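Local coordinates for farnesyl pyrophosphate synthase (Pseudomonas aeruginosa, PDB 3ZOU), which catalyses the chain-elongating condensation of isopentenyl diphosphate with an allylic diphosphate, making farnesyl diphosphate from geranyl diphosphate, at residues K260-A263 with L264-R267; P99-H102 with R103-E107. One frame throughout, in Å; residues are numbered along the deposited sequence. Where two conformers were deposited one is given.

Contact 1: residues K260-A263 with L264-R267; sequences KGYA and LELR
The carbonyl oxygen of Tyr262 accepts the amide of Leu266, N to O 3.0 Å, one of four successive i to i+4 bonds in the alpha helix 256-273. The bond from Arg267 N to Ala263 O, also 3.0 Å, is the straightest of the four at the hydrogen (174°). Glu265 N to Gly261 O and Leu264 N to Lys260 O complete the run, the last being longer at 3.2 Å.

The same i to i+4 spacing that joins Tyr262 and Leu266 by their backbones also brings their side chains together. The tyrosine's chi1 of -174° sets CG opposite the backbone N and swings the phenol alongside the next turn, where Leu266 CD1 lies over the centre of one face, 3.9 Å from the ring centroid. This is a CH-pi contact: a branched aliphatic residue offers a methyl to the flat pi surface, while CD2 of the same leucine reaches toward the phenol end, 4.0 Å from Tyr262 OH. Glu265 was modelled in two conformers; in the one given, OE1 lies in the ring plane at the edge, 3.6 Å from Tyr262 CD1, a tentative contact in which the carboxylate would probably be better placed against the C-H rim than over the electron-rich face.

Tyrosine suits the site because its apolar ring packs on Leu217 and Val221 of helix 202-227, and on Tyr250 and Leu254 of helix 250-254, while its hydroxyl hydrogen-bonds to Glu175. Leu266 turns to helix 202-227 too, whereas small Ala263 allows Val292 of helix 282-293 to pack close. The helix is thus tied into the all-helical fold of prenyl synthases. Within the turn itself, Leu266 CG rests 3.4 Å from Tyr262 O.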
ATOM      1  N   LYS A 260      16.172 -10.031  31.836  1.00 18.85           N
ATOM      2  CA  LYS A 260      14.936  -9.849  32.673  1.00 18.70           C
ATOM      3  C   LYS A 260      14.900  -8.433  33.284  1.00 17.73           C
ATOM      4  O   LYS A 260      13.873  -7.743  33.311  1.00 16.50           O
ATOM      5  CB  LYS A 260      14.890 -10.907  33.749  1.00 17.43           C
ATOM      6  CG  LYS A 260      14.622 -12.273  33.208  1.00 18.84           C
ATOM      7  CD  LYS A 260      14.717 -13.353  34.282  1.00 20.70           C
ATOM      8  CE  LYS A 260      14.159 -14.617  33.729  1.00 23.83           C
ATOM      9  NZ  LYS A 260      14.077 -15.774  34.664  1.00 26.82           N
ATOM     10  N   GLY A 261      16.064  -7.953  33.734  1.00 17.00           N
ATOM     11  CA  GLY A 261      16.224  -6.631  34.220  1.00 15.54           C
ATOM     12  C   GLY A 261      15.919  -5.512  33.263  1.00 16.10           C
ATOM     13  O   GLY A 261      15.352  -4.436  33.576  1.00 16.31           O
ATOM     14  N   TYR A 262      16.411  -5.732  32.032  1.00 14.75           N
ATOM     15  CA  TYR A 262      16.180  -4.795  30.980  1.00 16.52           C
ATOM     16  C   TYR A 262      14.688  -4.707  30.599  1.00 14.68           C
ATOM     17  O   TYR A 262      14.229  -3.640  30.347  1.00 15.89           O
ATOM     18  CB  TYR A 262      17.003  -5.222  29.772  1.00 15.85           C
ATOM     19  CG  TYR A 262      16.995  -4.262  28.580  1.00 16.92           C
ATOM     20  CD1 TYR A 262      17.113  -2.868  28.730  1.00 16.20           C
ATOM     21  CD2 TYR A 262      16.885  -4.783  27.292  1.00 16.72           C
ATOM     22  CE1 TYR A 262      17.150  -2.016  27.634  1.00 18.42           C
ATOM     23  CE2 TYR A 262      16.923  -3.927  26.194  1.00 16.65           C
ATOM     24  CZ  TYR A 262      17.031  -2.566  26.376  1.00 18.28           C
ATOM     25  OH  TYR A 262      17.024  -1.702  25.289  1.00 21.83           O
ATOM     26  N   ALA A 263      13.998  -5.809  30.635  1.00 14.77           N
ATOM     27  CA  ALA A 263      12.534  -5.806  30.375  1.00 13.20           C
ATOM     28  C   ALA A 263      11.843  -4.920  31.369  1.00 13.34           C
ATOM     29  O   ALA A 263      11.032  -4.086  31.001  1.00 14.12           O
ATOM     30  CB  ALA A 263      11.968  -7.196  30.394  1.00 14.04           C
ATOM     31  N   LEU A 264      12.242  -5.024  32.643  1.00 13.91           N
ATOM     32  CA  LEU A 264      11.660  -4.094  33.620  1.00 14.07           C
ATOM     33  C   LEU A 264      11.969  -2.640  33.398  1.00 14.09           C
ATOM     34  O   LEU A 264      11.143  -1.755  33.569  1.00 15.19           O
ATOM     35  CB  LEU A 264      12.054  -4.469  35.080  1.00 14.16           C
ATOM     36  CG  LEU A 264      11.666  -5.872  35.513  1.00 16.52           C
ATOM     37  CD1 LEU A 264      12.003  -6.020  36.990  1.00 17.80           C
ATOM     38  CD2 LEU A 264      10.214  -6.212  35.299  1.00 18.22           C
ATOM     39  N   GLU A 265      13.213  -2.366  32.996  1.00 16.47           N
ATOM     40  CA  GLU A 265      13.630  -1.007  32.699  0.50 15.89           C
ATOM     41  C   GLU A 265      12.811  -0.412  31.549  1.00 15.35           C
ATOM     42  O   GLU A 265      12.452   0.751  31.602  1.00 16.07           O
ATOM     43  CB  GLU A 265      15.122  -0.963  32.347  0.50 17.08           C
ATOM     44  CG  GLU A 265      15.997  -1.357  33.528  0.50 19.33           C
ATOM     45  CD  GLU A 265      17.454  -1.530  33.212  0.50 21.84           C
ATOM     46  OE1 GLU A 265      17.850  -1.682  32.029  0.50 25.29           O
ATOM     47  OE2 GLU A 265      18.192  -1.564  34.212  0.50 22.50           O
ATOM     48  N   LEU A 266      12.521  -1.224  30.537  1.00 15.27           N
ATOM     49  CA  LEU A 266      11.715  -0.791  29.367  1.00 15.13           C
ATOM     50  C   LEU A 266      10.261  -0.507  29.800  1.00 14.97           C
ATOM     51  O   LEU A 266       9.686   0.533  29.459  1.00 13.64           O
ATOM     52  CB  LEU A 266      11.770  -1.828  28.234  1.00 15.02           C
ATOM     53  CG  LEU A 266      13.175  -1.936  27.562  1.00 16.75           C
ATOM     54  CD1 LEU A 266      13.206  -3.211  26.806  1.00 16.09           C
ATOM     55  CD2 LEU A 266      13.441  -0.689  26.698  1.00 17.77           C
ATOM     56  N   ARG A 267       9.701  -1.424  30.597  1.00 14.24           N
ATOM     57  CA  ARG A 267       8.379  -1.144  31.176  1.00 14.49           C
ATOM     58  C   ARG A 267       8.420   0.215  31.921  1.00 14.46           C
ATOM     59  O   ARG A 267       7.547   1.072  31.816  1.00 11.97           O
ATOM     60  CB  ARG A 267       8.009  -2.183  32.188  1.00 14.24           C
ATOM     61  CG  ARG A 267       6.736  -1.860  32.972  1.00 14.21           C
ATOM     62  CD  ARG A 267       6.676  -2.654  34.261  1.00 14.26           C
ATOM     63  NE  ARG A 267       7.775  -2.273  35.131  1.00 13.30           N
ATOM     64  CZ  ARG A 267       8.119  -2.964  36.220  1.00 14.15           C
ATOM     65  NH1 ARG A 267       7.495  -4.107  36.461  1.00 13.30           N
ATOM     66  NH2 ARG A 267       9.168  -2.549  36.955  1.00 15.72           N
TER

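Contact 2: residues P99-H102 with R103-E107; sequences PTTH and RAFDE
The imidazole of His102 and the guanidinium of Arg103 lie side by side at the short helix 101-104, their planes 52° apart. His102 NE2 stands over one guanidinium face, 4.1 Å above the plane and displaced toward its rim. At the guanidinium edge a water lies in plane, accepting from Arg103 NH1 at 2.7 Å and donating to His102 O at 3.0 Å. Arginine suits the place: its chain, bent at chi2 (-54°) beside the ring, is long enough to reach both this water and, through NH2, a salt bridge with Asp93. The flat His102 ring also packs on Asp85, ending helix 67-85.

Thr101 O sits in the plane of the Phe105 ring, at its edge, 3.7 Å from CD1, and accepts Phe105 N. Thr101 and Ala104 pack on Tyr38 of helix 30-40, and the Thr101 hydroxyl bonds to Ser39. Thr100, at the N-cap position, bonds through its hydroxyl to Asp92 O; its carbonyl receives Ala104 N at 2.9 Å. Asp106's short side chain lets OD1 cap Thr109 N. Glu107 packs on Ala88 of the second subunit. Across the turn between the two helices, His102 CB packs 3.8 Å from Glu107 CA.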
ATOM      1  N   PRO A  99      -3.302 -23.429   8.824  1.00 16.44           N
ATOM      2  CA  PRO A  99      -2.555 -23.306   7.577  1.00 14.02           C
ATOM      3  C   PRO A  99      -2.407 -21.830   7.179  1.00 12.68           C
ATOM      4  O   PRO A  99      -3.323 -21.018   7.345  1.00 13.98           O
ATOM      5  CB  PRO A  99      -3.447 -23.957   6.552  1.00 14.60           C
ATOM      6  CG  PRO A  99      -4.131 -25.080   7.352  1.00 16.26           C
ATOM      7  CD  PRO A  99      -4.377 -24.432   8.695  1.00 17.60           C
ATOM      8  N   THR A 100      -1.204 -21.535   6.723  1.00 12.24           N
ATOM      9  CA  THR A 100      -0.918 -20.166   6.164  1.00 11.66           C
ATOM     10  C   THR A 100      -1.719 -19.953   4.881  1.00 12.20           C
ATOM     11  O   THR A 100      -2.243 -20.865   4.238  1.00 11.21           O
ATOM     12  CB  THR A 100       0.581 -20.000   5.970  1.00 11.90           C
ATOM     13  OG1 THR A 100       1.067 -21.091   5.225  1.00 14.48           O
ATOM     14  CG2 THR A 100       1.274 -19.890   7.273  1.00 11.89           C
ATOM     15  N   THR A 101      -1.868 -18.675   4.502  1.00 11.59           N
ATOM     16  CA  THR A 101      -2.727 -18.378   3.380  1.00 11.04           C
ATOM     17  C   THR A 101      -2.259 -19.012   2.094  1.00 10.28           C
ATOM     18  O   THR A 101      -3.104 -19.435   1.304  1.00 11.24           O
ATOM     19  CB  THR A 101      -2.814 -16.828   3.237  1.00 10.93           C
ATOM     20  OG1 THR A 101      -3.305 -16.301   4.492  1.00 10.88           O
ATOM     21  CG2 THR A 101      -3.776 -16.410   2.128  1.00 11.51           C
ATOM     22  N   HIS A 102      -0.940 -19.150   1.906  1.00 11.03           N
ATOM     23  CA  HIS A 102      -0.450 -19.713   0.662  1.00 10.64           C
ATOM     24  C   HIS A 102      -0.741 -21.260   0.571  1.00 11.91           C
ATOM     25  O   HIS A 102      -0.683 -21.835  -0.494  1.00 14.43           O
ATOM     26  CB  HIS A 102       0.995 -19.381   0.353  1.00 11.05           C
ATOM     27  CG  HIS A 102       1.978 -19.883   1.347  1.00 12.81           C
ATOM     28  ND1 HIS A 102       2.241 -19.247   2.528  1.00 14.25           N
ATOM     29  CD2 HIS A 102       2.766 -20.990   1.320  1.00 13.22           C
ATOM     30  CE1 HIS A 102       3.152 -19.944   3.207  1.00 14.46           C
ATOM     31  NE2 HIS A 102       3.479 -21.008   2.488  1.00 14.43           N
ATOM     32  N   ARG A 103      -0.902 -21.867   1.715  1.00 11.54           N
ATOM     33  CA  ARG A 103      -1.302 -23.279   1.813  1.00 11.73           C
ATOM     34  C   ARG A 103      -2.778 -23.477   1.700  1.00 12.88           C
ATOM     35  O   ARG A 103      -3.209 -24.437   1.037  1.00 13.08           O
ATOM     36  CB  ARG A 103      -0.783 -23.884   3.119  1.00 11.38           C
ATOM     37  CG  ARG A 103       0.727 -24.014   3.222  1.00 13.07           C
ATOM     38  CD  ARG A 103       1.309 -24.751   2.071  1.00 16.16           C
ATOM     39  NE  ARG A 103       2.695 -25.142   2.347  1.00 17.24           N
ATOM     40  CZ  ARG A 103       3.679 -25.218   1.461  1.00 17.99           C
ATOM     41  NH1 ARG A 103       3.479 -24.940   0.189  1.00 19.25           N
ATOM     42  NH2 ARG A 103       4.867 -25.662   1.862  1.00 21.97           N
ATOM     43  N   ALA A 104      -3.591 -22.686   2.396  1.00 12.91           N
ATOM     44  CA  ALA A 104      -5.023 -22.724   2.291  1.00 13.31           C
ATOM     45  C   ALA A 104      -5.570 -22.393   0.873  1.00 13.51           C
ATOM     46  O   ALA A 104      -6.609 -22.936   0.424  1.00 12.82           O
ATOM     47  CB  ALA A 104      -5.663 -21.817   3.330  1.00 15.19           C
ATOM     48  N   PHE A 105      -4.884 -21.486   0.192  1.00 12.93           N
ATOM     49  CA  PHE A 105      -5.261 -21.077  -1.124  1.00 13.44           C
ATOM     50  C   PHE A 105      -4.137 -21.458  -2.029  1.00 14.56           C
ATOM     51  O   PHE A 105      -4.032 -22.623  -2.417  1.00 17.35           O
ATOM     52  CB  PHE A 105      -5.641 -19.547  -1.135  1.00 12.80           C
ATOM     53  CG  PHE A 105      -6.855 -19.222  -0.353  1.00 11.86           C
ATOM     54  CD1 PHE A 105      -6.719 -19.038   0.974  1.00 11.93           C
ATOM     55  CD2 PHE A 105      -8.137 -19.131  -0.926  1.00 12.11           C
ATOM     56  CE1 PHE A 105      -7.815 -18.819   1.767  1.00 12.67           C
ATOM     57  CE2 PHE A 105      -9.252 -18.832  -0.146  1.00 13.36           C
ATOM     58  CZ  PHE A 105      -9.077 -18.709   1.221  1.00 12.54           C
ATOM     59  N   ASP A 106      -3.299 -20.556  -2.388  1.00 14.69           N
ATOM     60  CA  ASP A 106      -2.157 -20.799  -3.249  1.00 14.72           C
ATOM     61  C   ASP A 106      -1.256 -19.582  -3.118  1.00 14.09           C
ATOM     62  O   ASP A 106      -1.644 -18.555  -2.524  1.00 14.65           O
ATOM     63  CB  ASP A 106      -2.523 -21.037  -4.720  1.00 15.85           C
ATOM     64  CG  ASP A 106      -3.405 -19.959  -5.310  1.00 16.13           C
ATOM     65  OD1 ASP A 106      -2.876 -18.880  -5.618  1.00 17.37           O
ATOM     66  OD2 ASP A 106      -4.626 -20.161  -5.386  1.00 21.13           O
ATOM     67  N   GLU A 107      -0.032 -19.705  -3.611  1.00 12.62           N
ATOM     68  CA  GLU A 107       0.963 -18.693  -3.346  1.00 12.38           C
ATOM     69  C   GLU A 107       0.625 -17.357  -4.046  1.00 13.09           C
ATOM     70  O   GLU A 107       0.709 -16.298  -3.446  1.00 13.81           O
ATOM     71  CB  GLU A 107       2.358 -19.164  -3.711  1.00 14.47           C
ATOM     72  CG  GLU A 107       3.393 -18.170  -3.358  1.00 15.24           C
ATOM     73  CD  GLU A 107       4.808 -18.691  -3.547  1.00 19.69           C
ATOM     74  OE1 GLU A 107       4.995 -19.934  -3.597  1.00 21.13           O
ATOM     75  OE2 GLU A 107       5.730 -17.834  -3.663  1.00 24.46           O
TER
HETATM   76  O   HOH W   1       1.360 -23.936  -1.190  1.00 29.81           O

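Contact 2 precedes contact 1 in the chain, and the two are far apart: their centres are 38 Å from each other and their nearest atoms about 28 Å. Contact 2 lies nearer the substrate, with the Thr100 side chain about 9 Å from the bound geranyl diphosphate and also about 9 Å from a magnesium ion. It abuts the end of helix 67-85, which carries the magnesium ligand Asp84. Contact 1 belongs to a later helix, where the Tyr262 side chain is about 11 Å from a magnesium ion and Arg267 about 13 Å from the bound benzoxazolone fragment. Neither contact directly lines a ligand pocket.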